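Local coordinates for protein peptidoglycan glycosyltransferase (Burkholderia ambifaria, PDB 5UY7) that belongs to the penicillin-binding proteins and carries a transpeptidase-type domain of the beta-lactamase-like fold, at residues V277-D282 / Q424-T429. Sequence-based numbering, arbitrary orientation.
Sequences VSLALD and QVFTPT
Asp282, in the last turn of helix 273-282, faces Phe426 and Thr427 in the loop that leads into helix 428-442, and the CA atoms of Asp282 and Phe426 lie 6.2 Å apart. The Asp282 carboxylate holds the loop directly through OD1 and through a water at OD2. OD1 of Asp282 accepts the backbone N-H of Thr427 at 2.9 Å. This bond is almost straight, at 174°, and reaches OD1 on its syn side, 23° out of the carboxylate plane. Thr427 is the N-cap residue of helix 428-442. Its OG1 stands between the backbone N and the carbonyl carbon (chi1 62°), 3.0 Å from OD1 of Asp282. Thr430 OG1 is hydrogen-bonded to both of these oxygens, so the three side chains form a polar cluster at the helix start. The water donates to Asp282 OD2 and to Val425 O, and so bridges the two segments. The same OD2 lies at the edge of the Phe426 ring, in its plane.

The ring is packed on both faces. Val425 CG1 sits over the centre of one face. Ser278 CB lies against the opposite face, shifted toward the rim, in a CH-pi contact 3.5 Å from the ring centroid. The Ser278 hydroxyl OG bonds back to Pro274 O in its own helix. Leu279 CB adds a looser apolar contact with Phe426 CE1, at 4.3 Å.

Within the transpeptidase domain of this penicillin-binding protein, the contact packs the C-terminal end of helix 273-282 on the loop entering helix 428-442. The N-terminal end of helix 428-442, with the Thr427 N-H on OD1, would be expected to favour the charged form of Asp282, although the C-terminal end of its own helix would act the other way.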
loop_
_atom_site.group_PDB
_atom_site.type_symbol
_atom_site.label_atom_id
_atom_site.label_comp_id
_atom_site.label_asym_id
_atom_site.label_seq_id
_atom_site.Cartn_x
_atom_site.Cartn_y
_atom_site.Cartn_z
ATOM N N VAL A 277 -4.237 -4.631 10.210
ATOM C CA VAL A 277 -5.008 -3.829 11.145
ATOM C C VAL A 277 -6.444 -3.690 10.664
ATOM O O VAL A 277 -7.387 -3.829 11.457
ATOM C CB VAL A 277 -4.329 -2.462 11.343
ATOM C CG1 VAL A 277 -5.284 -1.476 12.003
ATOM C CG2 VAL A 277 -3.062 -2.630 12.165
ATOM N N SER A 278 -6.645 -3.437 9.360
ATOM C CA SER A 278 -8.004 -3.334 8.829
ATOM C C SER A 278 -8.832 -4.563 9.183
ATOM O O SER A 278 -9.980 -4.449 9.632
ATOM C CB SER A 278 -7.978 -3.155 7.309
ATOM O OG SER A 278 -7.445 -1.899 6.933
ATOM N N LEU A 279 -8.271 -5.755 8.971
ATOM C CA LEU A 279 -9.055 -6.961 9.217
ATOM C C LEU A 279 -9.380 -7.125 10.697
ATOM O O LEU A 279 -10.512 -7.467 11.048
ATOM C CB LEU A 279 -8.311 -8.194 8.690
ATOM C CG LEU A 279 -9.084 -9.507 8.822
ATOM C CD1 LEU A 279 -10.393 -9.474 8.034
ATOM C CD2 LEU A 279 -8.195 -10.666 8.376
ATOM N N ALA A 280 -8.407 -6.880 11.583
ATOM C CA ALA A 280 -8.680 -7.023 13.014
ATOM C C ALA A 280 -9.734 -6.026 13.487
ATOM O O ALA A 280 -10.571 -6.351 14.342
ATOM C CB ALA A 280 -7.383 -6.863 13.810
ATOM N N LEU A 281 -9.710 -4.803 12.953
ATOM C CA LEU A 281 -10.793 -3.861 13.237
ATOM C C LEU A 281 -12.126 -4.382 12.713
ATOM O O LEU A 281 -13.144 -4.354 13.421
ATOM C CB LEU A 281 -10.487 -2.498 12.605
ATOM C CG LEU A 281 -9.278 -1.763 13.185
ATOM C CD1 LEU A 281 -8.929 -0.567 12.299
ATOM C CD2 LEU A 281 -9.616 -1.293 14.602
ATOM N N ASP A 282 -12.138 -4.858 11.464
ATOM C CA ASP A 282 -13.378 -5.282 10.828
ATOM C C ASP A 282 -13.991 -6.479 11.545
ATOM O O ASP A 282 -15.221 -6.604 11.621
ATOM C CB ASP A 282 -13.112 -5.616 9.360
ATOM C CG ASP A 282 -14.210 -5.133 8.437
ATOM O OD1 ASP A 282 -14.638 -3.964 8.572
ATOM O OD2 ASP A 282 -14.639 -5.927 7.577
ATOM N N GLN A 424 -16.799 -5.657 -1.600
ATOM C CA GLN A 424 -16.736 -5.114 -0.250
ATOM C C GLN A 424 -15.720 -5.910 0.556
ATOM O O GLN A 424 -15.940 -7.089 0.856
ATOM C CB GLN A 424 -18.101 -5.153 0.422
ATOM C CG GLN A 424 -18.182 -4.187 1.598
ATOM C CD GLN A 424 -18.271 -2.742 1.132
ATOM O OE1 GLN A 424 -18.908 -2.450 0.114
ATOM N NE2 GLN A 424 -17.644 -1.830 1.878
ATOM N N VAL A 425 -14.611 -5.267 0.899
ATOM C CA VAL A 425 -13.512 -5.894 1.627
ATOM C C VAL A 425 -13.603 -5.612 3.118
ATOM O O VAL A 425 -13.442 -6.515 3.942
ATOM C CB VAL A 425 -12.164 -5.414 1.056
ATOM C CG1 VAL A 425 -11.021 -5.947 1.905
ATOM C CG2 VAL A 425 -12.032 -5.888 -0.379
ATOM N N PHE A 426 -13.870 -4.358 3.478
ATOM C CA PHE A 426 -14.043 -3.920 4.857
ATOM C C PHE A 426 -15.288 -3.043 4.928
ATOM O O PHE A 426 -15.808 -2.595 3.903
ATOM C CB PHE A 426 -12.813 -3.128 5.352
ATOM C CG PHE A 426 -11.504 -3.845 5.154
ATOM C CD1 PHE A 426 -11.257 -5.049 5.793
ATOM C CD2 PHE A 426 -10.512 -3.306 4.353
ATOM C CE1 PHE A 426 -10.049 -5.717 5.612
ATOM C CE2 PHE A 426 -9.297 -3.967 4.166
ATOM C CZ PHE A 426 -9.067 -5.175 4.794
ATOM N N THR A 427 -15.783 -2.787 6.141
ATOM C CA THR A 427 -16.863 -1.825 6.282
ATOM C C THR A 427 -16.326 -0.409 6.100
ATOM O O THR A 427 -15.122 -0.168 6.225
ATOM C CB THR A 427 -17.527 -1.928 7.653
ATOM O OG1 THR A 427 -16.555 -1.629 8.664
ATOM C CG2 THR A 427 -18.103 -3.317 7.880
ATOM N N PRO A 428 -17.201 0.546 5.777
ATOM C CA PRO A 428 -16.743 1.943 5.686
ATOM C C PRO A 428 -16.119 2.444 6.974
ATOM O O PRO A 428 -15.166 3.230 6.934
ATOM C CB PRO A 428 -18.032 2.707 5.347
ATOM C CG PRO A 428 -18.903 1.696 4.661
ATOM C CD PRO A 428 -18.587 0.370 5.292
ATOM N N THR A 429 -16.643 2.015 8.125
ATOM C CA THR A 429 -16.081 2.460 9.401
ATOM C C THR A 429 -14.629 2.031 9.530
ATOM O O THR A 429 -13.750 2.838 9.872
ATOM C CB THR A 429 -16.910 1.903 10.552
ATOM O OG1 THR A 429 -18.210 2.507 10.527
ATOM C CG2 THR A 429 -16.230 2.193 11.883
HETATM O O HOH W 1 -13.301 -8.136 6.614
#